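Local coordinates for protein aspartate aminotransferase (Giardia lamblia, PDB 3MEB) that probably catalyses the reversible, pyridoxal-phosphate-dependent transfer of the amino group from L-aspartate to 2-oxoglutarate, giving oxaloacetate and L-glutamate, at residues A[178-189]-A[212-223]; A[364-374]-A[431-441]. All blocks are in the same frame, centred on the assembly; numbering follows the deposited sequence.

Contact 1 (A[178-189]-A[212-223]); sequences YLRKDGELEIDF and HNPSGIDFTEAQ. With EDO (1,2-ethanediol), chain J; SO4 (sulfate ion), chain C.
Tyr178 OH is held from two sides: it donates to Ile217 O at 2.7 Å and accepts from O1 of a 1,2-ethanediol, probably from the crystallisation liquor, at 2.7 Å. The hydroxyl is tilted 17° from the plane of the Ile217 carbonyl. With CG anti to the backbone N (chi1 -160°), the Tyr178 ring reaches in between His212 and Phe219. Over one face the imidazole of His212 stacks, centroids 4.1 Å apart and planes at 20°; Ile187 of its own loop covers the opposite face, and an edge of the phenol points at the face of Phe219 in a T-shaped pair. The imidazole is fixed at both nitrogens: ND1 shares a 2.8 Å hydrogen bond with Ser215 OG, and NE2 bonds to the backbone O of Thr153. Ser215 OG also accepts from Ile217 N, an ST turn. Beside this cluster Ile217 fills the bend of the 178-189 loop, CD1 lying 3.9 Å from Leu185 CB and CG2 against Ile187 CD1. At the far end Gln223 runs its aliphatic part over one face of Phe189, CB 3.8 Å from the ring centroid in a CH-pi contact, while a water joins its NE2 to Ile187 O. Thr220 and Gln223 form the capping box of helix 221-234. The polar atoms of the aromatic core are thus paired, which should leave the His212 ring little freedom to turn just before Asn213, one of the residues of the pyridoxal phosphate pocket, which here bonds through ND2 a sulfate probably also from the liquor.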
loop_
_atom_site.group_PDB
_atom_site.type_symbol
_atom_site.label_atom_id
_atom_site.label_comp_id
_atom_site.label_asym_id
_atom_site.label_seq_id
_atom_site.Cartn_x
_atom_site.Cartn_y
_atom_site.Cartn_z
ATOM N N TYR A 178 7.097 26.709 15.090
ATOM C CA TYR A 178 7.759 26.780 13.805
ATOM C C TYR A 178 7.740 28.230 13.296
ATOM O O TYR A 178 8.673 28.959 13.631
ATOM C CB TYR A 178 7.194 25.739 12.849
ATOM C CG TYR A 178 8.139 25.445 11.696
ATOM C CD1 TYR A 178 9.236 24.619 11.875
ATOM C CD2 TYR A 178 7.932 25.992 10.451
ATOM C CE1 TYR A 178 10.101 24.344 10.850
ATOM C CE2 TYR A 178 8.818 25.714 9.377
ATOM C CZ TYR A 178 9.892 24.875 9.613
ATOM O OH TYR A 178 10.793 24.573 8.627
ATOM N N LEU A 179 6.727 28.682 12.547
ATOM C CA LEU A 179 6.688 30.082 12.053
ATOM C C LEU A 179 6.260 31.050 13.132
ATOM O O LEU A 179 5.602 30.654 14.095
ATOM C CB LEU A 179 5.711 30.224 10.891
ATOM C CG LEU A 179 5.963 29.411 9.621
ATOM C CD1 LEU A 179 4.847 29.728 8.593
ATOM C CD2 LEU A 179 7.377 29.686 9.069
ATOM N N ARG A 180 6.566 32.328 12.927
ATOM C CA ARG A 180 6.259 33.400 13.893
ATOM C C ARG A 180 4.790 33.606 14.102
ATOM O O ARG A 180 4.017 33.528 13.157
ATOM C CB ARG A 180 6.799 34.745 13.425
ATOM C CG ARG A 180 8.240 34.752 13.083
ATOM C CD ARG A 180 8.876 36.071 13.326
ATOM N NE ARG A 180 8.144 37.196 12.752
ATOM C CZ ARG A 180 8.725 38.226 12.126
ATOM N NH1 ARG A 180 10.047 38.268 11.937
ATOM N NH2 ARG A 180 7.972 39.210 11.648
ATOM N N LYS A 181 4.426 33.960 15.329
ATOM C CA LYS A 181 3.036 34.247 15.668
ATOM C C LYS A 181 2.408 35.227 14.670
ATOM O O LYS A 181 1.303 34.965 14.167
ATOM C CB LYS A 181 2.919 34.794 17.097
ATOM N N ASP A 182 3.106 36.323 14.367
ATOM C CA ASP A 182 2.537 37.385 13.521
ATOM C C ASP A 182 2.224 36.995 12.060
ATOM O O ASP A 182 1.733 37.837 11.306
ATOM C CB ASP A 182 3.385 38.680 13.575
ATOM C CG ASP A 182 4.787 38.540 12.975
ATOM O OD1 ASP A 182 5.081 37.594 12.208
ATOM O OD2 ASP A 182 5.621 39.415 13.282
ATOM N N GLY A 183 2.482 35.746 11.669
ATOM C CA GLY A 183 2.174 35.268 10.314
ATOM C C GLY A 183 3.313 35.455 9.305
ATOM O O GLY A 183 3.246 34.939 8.184
ATOM N N GLU A 184 4.367 36.169 9.679
ATOM C CA GLU A 184 5.453 36.430 8.738
ATOM C C GLU A 184 6.255 35.157 8.518
ATOM O O GLU A 184 6.328 34.317 9.415
ATOM C CB GLU A 184 6.318 37.571 9.241
ATOM C CG GLU A 184 5.539 38.915 9.410
ATOM C CD GLU A 184 5.145 39.565 8.093
ATOM O OE1 GLU A 184 5.664 39.140 7.037
ATOM O OE2 GLU A 184 4.325 40.505 8.124
ATOM N N LEU A 185 6.829 35.020 7.314
ATOM C CA LEU A 185 7.517 33.786 6.890
ATOM C C LEU A 185 8.947 33.716 7.420
ATOM O O LEU A 185 9.929 33.834 6.669
ATOM C CB LEU A 185 7.551 33.646 5.355
ATOM C CG LEU A 185 6.258 33.401 4.602
ATOM C CD1 LEU A 185 6.522 33.081 3.100
ATOM C CD2 LEU A 185 5.528 32.277 5.295
ATOM N N GLU A 186 9.053 33.520 8.726
ATOM C CA GLU A 186 10.337 33.320 9.381
ATOM C C GLU A 186 10.081 32.394 10.567
ATOM O O GLU A 186 9.045 32.504 11.212
ATOM C CB GLU A 186 10.905 34.665 9.839
ATOM C CG GLU A 186 12.189 34.516 10.664
ATOM C CD GLU A 186 12.677 35.807 11.293
ATOM O OE1 GLU A 186 11.864 36.731 11.507
ATOM O OE2 GLU A 186 13.894 35.887 11.583
ATOM N N ILE A 187 10.992 31.464 10.807
ATOM C CA ILE A 187 10.912 30.572 11.945
ATOM C C ILE A 187 11.289 31.324 13.239
ATOM O O ILE A 187 12.345 31.967 13.330
ATOM C CB ILE A 187 11.805 29.318 11.762
ATOM C CG1 ILE A 187 11.324 28.507 10.570
ATOM C CG2 ILE A 187 11.820 28.437 13.085
ATOM C CD1 ILE A 187 12.365 27.618 9.900
ATOM N N ASP A 188 10.425 31.216 14.240
ATOM C CA ASP A 188 10.644 31.842 15.543
ATOM C C ASP A 188 11.574 30.928 16.317
ATOM O O ASP A 188 11.171 30.276 17.294
ATOM C CB ASP A 188 9.302 32.031 16.234
ATOM C CG ASP A 188 9.410 32.670 17.594
ATOM O OD1 ASP A 188 10.514 33.159 17.978
ATOM O OD2 ASP A 188 8.371 32.684 18.289
ATOM N N PHE A 189 12.834 30.916 15.886
ATOM C CA PHE A 189 13.789 29.889 16.262
ATOM C C PHE A 189 14.127 29.849 17.746
ATOM O O PHE A 189 14.382 28.780 18.316
ATOM C CB PHE A 189 15.055 29.965 15.405
ATOM C CG PHE A 189 15.932 28.771 15.563
ATOM C CD1 PHE A 189 15.487 27.510 15.183
ATOM C CD2 PHE A 189 17.170 28.883 16.161
ATOM C CE1 PHE A 189 16.289 26.397 15.370
ATOM C CE2 PHE A 189 17.979 27.775 16.353
ATOM C CZ PHE A 189 17.546 26.538 15.956
ATOM N N HIS A 212 10.361 22.382 3.767
ATOM C CA HIS A 212 9.207 22.303 4.629
ATOM C C HIS A 212 7.923 22.666 3.861
ATOM O O HIS A 212 7.857 23.640 3.118
ATOM C CB HIS A 212 9.370 23.218 5.820
ATOM C CG HIS A 212 8.189 23.256 6.735
ATOM N ND1 HIS A 212 7.155 24.150 6.569
ATOM C CD2 HIS A 212 7.891 22.524 7.835
ATOM C CE1 HIS A 212 6.279 23.982 7.547
ATOM N NE2 HIS A 212 6.696 22.993 8.320
ATOM N N ASN A 213 6.927 21.813 4.030
ATOM C CA ASN A 213 5.649 21.888 3.308
ATOM C C ASN A 213 4.602 22.154 4.390
ATOM O O ASN A 213 4.414 21.298 5.237
ATOM C CB ASN A 213 5.434 20.560 2.635
ATOM C CG ASN A 213 4.164 20.483 1.867
ATOM O OD1 ASN A 213 3.317 21.376 1.909
ATOM N ND2 ASN A 213 4.018 19.386 1.137
ATOM N N PRO A 214 3.908 23.311 4.348
ATOM C CA PRO A 214 3.699 24.171 3.182
ATOM C C PRO A 214 4.510 25.463 3.075
ATOM O O PRO A 214 4.405 26.142 2.042
ATOM C CB PRO A 214 2.227 24.522 3.330
ATOM C CG PRO A 214 2.096 24.740 4.845
ATOM C CD PRO A 214 3.023 23.713 5.466
ATOM N N SER A 215 5.314 25.779 4.096
ATOM C CA SER A 215 5.841 27.162 4.333
ATOM C C SER A 215 6.998 27.526 3.431
ATOM O O SER A 215 7.175 28.691 3.087
ATOM C CB SER A 215 6.294 27.367 5.773
ATOM O OG SER A 215 7.575 26.815 6.036
ATOM N N GLY A 216 7.817 26.537 3.093
ATOM C CA GLY A 216 8.979 26.772 2.219
ATOM C C GLY A 216 10.102 27.472 2.951
ATOM O O GLY A 216 11.027 28.017 2.313
ATOM N N ILE A 217 9.971 27.555 4.284
ATOM C CA ILE A 217 11.004 28.146 5.157
ATOM C C ILE A 217 11.622 26.989 5.923
ATOM O O ILE A 217 10.897 26.198 6.520
ATOM C CB ILE A 217 10.392 29.132 6.207
ATOM C CG1 ILE A 217 9.439 30.165 5.567
ATOM C CG2 ILE A 217 11.491 29.830 7.000
ATOM C CD1 ILE A 217 9.946 30.795 4.325
ATOM N N ASP A 218 12.956 26.876 5.887
ATOM C CA ASP A 218 13.667 25.755 6.484
ATOM C C ASP A 218 14.569 26.274 7.611
ATOM O O ASP A 218 14.996 27.431 7.604
ATOM C CB ASP A 218 14.565 25.063 5.412
ATOM C CG ASP A 218 13.803 24.149 4.432
ATOM O OD1 ASP A 218 12.579 23.901 4.571
ATOM O OD2 ASP A 218 14.482 23.646 3.470
ATOM N N PHE A 219 14.868 25.420 8.577
ATOM C CA PHE A 219 16.029 25.648 9.434
ATOM C C PHE A 219 17.274 25.745 8.555
ATOM O O PHE A 219 17.486 24.918 7.660
ATOM C CB PHE A 219 16.259 24.506 10.432
ATOM C CG PHE A 219 15.103 24.248 11.399
ATOM C CD1 PHE A 219 14.554 25.264 12.153
ATOM C CD2 PHE A 219 14.618 22.961 11.595
ATOM C CE1 PHE A 219 13.545 25.013 13.026
ATOM C CE2 PHE A 219 13.626 22.716 12.495
ATOM C CZ PHE A 219 13.077 23.717 13.205
ATOM N N THR A 220 18.128 26.725 8.841
ATOM C CA THR A 220 19.432 26.793 8.207
ATOM C C THR A 220 20.422 25.767 8.791
ATOM O O THR A 220 20.158 25.167 9.828
ATOM C CB THR A 220 20.022 28.189 8.349
ATOM O OG1 THR A 220 20.326 28.474 9.740
ATOM C CG2 THR A 220 19.031 29.216 7.750
ATOM N N GLU A 221 21.554 25.558 8.125
ATOM C CA GLU A 221 22.554 24.637 8.673
ATOM C C GLU A 221 22.910 25.085 10.077
ATOM O O GLU A 221 22.998 24.284 10.984
ATOM C CB GLU A 221 23.806 24.536 7.818
ATOM C CG GLU A 221 23.606 23.982 6.450
ATOM C CD GLU A 221 24.910 23.530 5.809
ATOM O OE1 GLU A 221 25.914 23.358 6.536
ATOM O OE2 GLU A 221 24.913 23.318 4.581
ATOM N N ALA A 222 23.045 26.380 10.287
ATOM C CA ALA A 222 23.399 26.895 11.609
ATOM C C ALA A 222 22.320 26.582 12.658
ATOM O O ALA A 222 22.634 26.272 13.802
ATOM C CB ALA A 222 23.681 28.444 11.549
ATOM N N GLN A 223 21.060 26.721 12.263
ATOM C CA GLN A 223 19.938 26.413 13.154
ATOM C C GLN A 223 19.876 24.921 13.465
ATOM O O GLN A 223 19.714 24.522 14.621
ATOM C CB GLN A 223 18.635 26.951 12.583
ATOM C CG GLN A 223 18.649 28.500 12.580
ATOM C CD GLN A 223 17.448 29.119 11.899
ATOM O OE1 GLN A 223 16.960 28.605 10.908
ATOM N NE2 GLN A 223 16.968 30.249 12.438
HETATM C C1 EDO J . 12.531 21.910 8.924
HETATM O O1 EDO J . 11.095 21.869 8.835
HETATM C C2 EDO J . 13.144 22.256 7.566
HETATM O O2 EDO J . 14.487 22.719 7.650
HETATM S S SO4 C . 1.421 17.682 -1.698
HETATM O O1 SO4 C . 1.637 18.417 -0.432
HETATM O O2 SO4 C . 0.657 18.455 -2.667
HETATM O O3 SO4 C . 2.715 17.312 -2.224
HETATM O O4 SO4 C . 0.698 16.482 -1.341
HETATM O O HOH W 1 14.882 32.069 11.695
#

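Contact 2 (A[364-374]-A[431-441]); sequences LHASLAKRKTP and DYVAEAIHDAV
Ala434 CB packs against Ser367, Leu364 and Leu368 of helix 340-370, and here the helices pack tightly: Ser367 CB approaches it to 3.6 Å, Leu364 CD1 to 3.9 Å. Leu368 sends CD2 across to Ile437 CG2, crossing that side chain at about a right angle, and Ile385 of helix 384-387 covers both leucines. The small alanine suits an axis separation of 8.7 Å, with the short segments crossing at -43°. The solvent side is polar instead. There Arg371, extended from CG to NE, crosses helix 430-443 with one guanidinium face over Glu435 N and grips Asp431 end-on: NH1 reaches OD1 at 2.8 Å and NH2 reaches OD2 at 3.0 Å. Both bonds are nearly straight and in the guanidinium plane, yet they meet the carboxylate from about 45° above its own plane. NH1 also donates to Ser367 O, tying the arginine back to the last turns of helix 340-370. Beyond the Schellman motif that closes this helix, with Lys372 as its C-prime residue, Thr373 OG1 shares a 2.9 Å hydrogen bond with His438 ND1 at the imidazole edge, and Pro374 CB rests 3.9 Å from Val441 CG1. An apolar seam bordered by a two-bond salt bridge thus joins the two helices, and the threonine-histidine bond links the chain leaving the first to the second; Asp431, and probably the nearby Glu435, should stabilise the arginine's positive charge.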
loop_
_atom_site.group_PDB
_atom_site.type_symbol
_atom_site.label_atom_id
_atom_site.label_comp_id
_atom_site.label_asym_id
_atom_site.label_seq_id
_atom_site.Cartn_x
_atom_site.Cartn_y
_atom_site.Cartn_z
ATOM N N LEU A 364 7.308 34.730 -12.348
ATOM C CA LEU A 364 6.064 35.156 -11.703
ATOM C C LEU A 364 6.349 36.438 -10.909
ATOM O O LEU A 364 5.557 37.350 -10.970
ATOM C CB LEU A 364 5.444 34.122 -10.776
ATOM C CG LEU A 364 4.149 34.538 -10.056
ATOM C CD1 LEU A 364 2.975 34.961 -11.034
ATOM C CD2 LEU A 364 3.765 33.370 -9.107
ATOM N N HIS A 365 7.471 36.486 -10.188
ATOM C CA HIS A 365 7.817 37.657 -9.363
ATOM C C HIS A 365 7.980 38.920 -10.212
ATOM O O HIS A 365 7.496 39.998 -9.850
ATOM C CB HIS A 365 9.097 37.390 -8.533
ATOM C CG HIS A 365 9.568 38.576 -7.755
ATOM N ND1 HIS A 365 10.428 39.508 -8.278
ATOM C CD2 HIS A 365 9.297 38.982 -6.491
ATOM C CE1 HIS A 365 10.648 40.458 -7.379
ATOM N NE2 HIS A 365 9.982 40.156 -6.279
ATOM N N ALA A 366 8.655 38.782 -11.347
ATOM C CA ALA A 366 8.806 39.868 -12.290
ATOM C C ALA A 366 7.450 40.351 -12.795
ATOM O O ALA A 366 7.247 41.553 -12.962
ATOM C CB ALA A 366 9.691 39.434 -13.485
ATOM N N SER A 367 6.524 39.413 -13.046
ATOM C CA SER A 367 5.238 39.771 -13.626
ATOM C C SER A 367 4.373 40.512 -12.577
ATOM O O SER A 367 3.597 41.409 -12.936
ATOM C CB SER A 367 4.503 38.529 -14.167
ATOM O OG SER A 367 5.226 37.868 -15.192
ATOM N N LEU A 368 4.510 40.133 -11.298
ATOM C CA LEU A 368 3.852 40.855 -10.201
ATOM C C LEU A 368 4.505 42.241 -9.961
ATOM O O LEU A 368 3.810 43.248 -9.759
ATOM C CB LEU A 368 3.901 40.027 -8.930
ATOM C CG LEU A 368 3.053 38.760 -8.966
ATOM C CD1 LEU A 368 3.483 37.758 -7.891
ATOM C CD2 LEU A 368 1.567 39.146 -8.825
ATOM N N ALA A 369 5.835 42.280 -9.987
ATOM C CA ALA A 369 6.577 43.507 -9.726
ATOM C C ALA A 369 6.286 44.578 -10.785
ATOM O O ALA A 369 6.175 45.778 -10.448
ATOM C CB ALA A 369 8.088 43.215 -9.631
ATOM N N LYS A 370 6.140 44.148 -12.049
ATOM C CA LYS A 370 5.858 45.065 -13.163
ATOM C C LYS A 370 4.484 45.716 -13.011
ATOM O O LYS A 370 4.273 46.802 -13.507
ATOM C CB LYS A 370 5.944 44.361 -14.529
ATOM N N ARG A 371 3.552 45.054 -12.327
ATOM C CA ARG A 371 2.207 45.602 -12.110
ATOM C C ARG A 371 2.080 46.322 -10.773
ATOM O O ARG A 371 1.004 46.737 -10.409
ATOM C CB ARG A 371 1.156 44.507 -12.167
ATOM C CG ARG A 371 0.934 43.882 -13.535
ATOM C CD ARG A 371 -0.128 42.822 -13.405
ATOM N NE ARG A 371 -0.629 42.353 -14.690
ATOM C CZ ARG A 371 0.004 41.498 -15.487
ATOM N NH1 ARG A 371 1.203 41.013 -15.166
ATOM N NH2 ARG A 371 -0.566 41.142 -16.626
ATOM N N LYS A 372 3.173 46.480 -10.051
ATOM C CA LYS A 372 3.122 47.031 -8.710
ATOM C C LYS A 372 2.014 46.358 -7.882
ATOM O O LYS A 372 1.372 46.991 -7.056
ATOM C CB LYS A 372 2.977 48.580 -8.766
ATOM N N THR A 373 1.811 45.059 -8.091
ATOM C CA THR A 373 0.780 44.320 -7.373
ATOM C C THR A 373 0.994 44.304 -5.831
ATOM O O THR A 373 2.004 43.773 -5.356
ATOM C CB THR A 373 0.665 42.844 -7.878
ATOM O OG1 THR A 373 0.501 42.819 -9.309
ATOM C CG2 THR A 373 -0.495 42.188 -7.228
ATOM N N PRO A 374 0.035 44.861 -5.067
ATOM C CA PRO A 374 0.102 44.807 -3.598
ATOM C C PRO A 374 0.275 43.359 -3.104
ATOM O O PRO A 374 -0.291 42.394 -3.699
ATOM C CB PRO A 374 -1.237 45.420 -3.138
ATOM C CG PRO A 374 -1.765 46.166 -4.312
ATOM C CD PRO A 374 -1.197 45.516 -5.542
ATOM N N ASP A 431 2.187 35.273 -16.710
ATOM C CA ASP A 431 1.624 36.609 -16.741
ATOM C C ASP A 431 0.130 36.562 -16.520
ATOM O O ASP A 431 -0.441 37.471 -15.944
ATOM C CB ASP A 431 1.947 37.330 -18.037
ATOM C CG ASP A 431 1.843 38.813 -17.877
ATOM O OD1 ASP A 431 2.571 39.372 -17.025
ATOM O OD2 ASP A 431 0.995 39.415 -18.558
ATOM N N TYR A 432 -0.502 35.493 -16.985
ATOM C CA TYR A 432 -1.902 35.275 -16.705
ATOM C C TYR A 432 -2.137 35.140 -15.199
ATOM O O TYR A 432 -3.029 35.790 -14.638
ATOM C CB TYR A 432 -2.377 34.035 -17.445
ATOM C CG TYR A 432 -3.809 33.683 -17.212
ATOM C CD1 TYR A 432 -4.834 34.322 -17.917
ATOM C CD2 TYR A 432 -4.159 32.684 -16.290
ATOM C CE1 TYR A 432 -6.168 33.995 -17.696
ATOM C CE2 TYR A 432 -5.503 32.336 -16.081
ATOM C CZ TYR A 432 -6.490 32.991 -16.784
ATOM O OH TYR A 432 -7.794 32.646 -16.570
ATOM N N VAL A 433 -1.314 34.325 -14.540
ATOM C CA VAL A 433 -1.434 34.112 -13.087
ATOM C C VAL A 433 -1.208 35.419 -12.348
ATOM O O VAL A 433 -1.926 35.742 -11.436
ATOM C CB VAL A 433 -0.463 33.009 -12.583
ATOM C CG1 VAL A 433 -0.496 32.887 -11.050
ATOM C CG2 VAL A 433 -0.800 31.714 -13.217
ATOM N N ALA A 434 -0.236 36.206 -12.784
ATOM C CA ALA A 434 0.003 37.508 -12.149
ATOM C C ALA A 434 -1.172 38.530 -12.355
ATOM O O ALA A 434 -1.621 39.162 -11.398
ATOM C CB ALA A 434 1.324 38.071 -12.623
ATOM N N GLU A 435 -1.661 38.660 -13.587
ATOM C CA GLU A 435 -2.885 39.455 -13.863
ATOM C C GLU A 435 -4.063 39.051 -12.982
ATOM O O GLU A 435 -4.807 39.901 -12.495
ATOM C CB GLU A 435 -3.312 39.297 -15.327
ATOM C CG GLU A 435 -4.492 40.140 -15.692
ATOM C CD GLU A 435 -4.863 40.020 -17.154
ATOM O OE1 GLU A 435 -4.320 39.133 -17.850
ATOM O OE2 GLU A 435 -5.705 40.818 -17.604
ATOM N N ALA A 436 -4.233 37.750 -12.783
ATOM C CA ALA A 436 -5.307 37.246 -11.947
ATOM C C ALA A 436 -5.102 37.611 -10.495
ATOM O O ALA A 436 -6.036 37.999 -9.819
ATOM C CB ALA A 436 -5.463 35.707 -12.103
ATOM N N ILE A 437 -3.878 37.463 -10.006
ATOM C CA ILE A 437 -3.567 37.792 -8.616
ATOM C C ILE A 437 -3.768 39.307 -8.376
ATOM O O ILE A 437 -4.289 39.732 -7.323
ATOM C CB ILE A 437 -2.123 37.330 -8.255
ATOM C CG1 ILE A 437 -2.074 35.781 -8.205
ATOM C CG2 ILE A 437 -1.701 37.926 -6.934
ATOM C CD1 ILE A 437 -0.703 35.182 -8.047
ATOM N N HIS A 438 -3.404 40.101 -9.376
ATOM C CA HIS A 438 -3.562 41.548 -9.288
ATOM C C HIS A 438 -5.029 41.933 -9.170
ATOM O O HIS A 438 -5.403 42.769 -8.346
ATOM C CB HIS A 438 -2.907 42.215 -10.489
ATOM C CG HIS A 438 -2.913 43.704 -10.430
ATOM N ND1 HIS A 438 -1.887 44.427 -9.867
ATOM C CD2 HIS A 438 -3.825 44.612 -10.858
ATOM C CE1 HIS A 438 -2.158 45.720 -9.959
ATOM N NE2 HIS A 438 -3.332 45.859 -10.550
ATOM N N ASP A 439 -5.854 41.253 -9.953
ATOM C CA ASP A 439 -7.282 41.464 -9.972
ATOM C C ASP A 439 -7.882 41.087 -8.621
ATOM O O ASP A 439 -8.606 41.887 -8.028
ATOM C CB ASP A 439 -7.905 40.636 -11.090
ATOM C CG ASP A 439 -9.384 40.850 -11.202
ATOM O OD1 ASP A 439 -9.792 42.015 -11.066
ATOM O OD2 ASP A 439 -10.118 39.853 -11.414
ATOM N N ALA A 440 -7.549 39.887 -8.120
ATOM C CA ALA A 440 -8.065 39.401 -6.825
ATOM C C ALA A 440 -7.745 40.330 -5.660
ATOM O O ALA A 440 -8.606 40.593 -4.819
ATOM C CB ALA A 440 -7.558 37.970 -6.533
ATOM N N VAL A 441 -6.512 40.843 -5.648
ATOM C CA VAL A 441 -5.951 41.628 -4.561
ATOM C C VAL A 441 -6.411 43.098 -4.660
ATOM O O VAL A 441 -6.584 43.774 -3.637
ATOM C CB VAL A 441 -4.394 41.436 -4.577
ATOM C CG1 VAL A 441 -3.648 42.470 -3.809
ATOM C CG2 VAL A 441 -4.050 39.997 -4.091
#

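Contacts 1 and 2 follow one another along the chain and do not touch: their centres are 25 Å apart and their nearest atoms about 12 Å. Contact 1 supplies Asn213 to the cofactor pocket, and the His212 side chain is about 8 Å from a bound pyridoxal phosphate and about 7 Å from that of Trp155. Contact 2 lies away from the cofactor site, its centre 29 Å from that of the chain against 16 Å for contact 1. Strand 392-394, between the two segments of contact 2 in sequence, meets contact 1 through Phe392 and Phe394, and Arg419, also between them, bonds Asn213 and the sulfate.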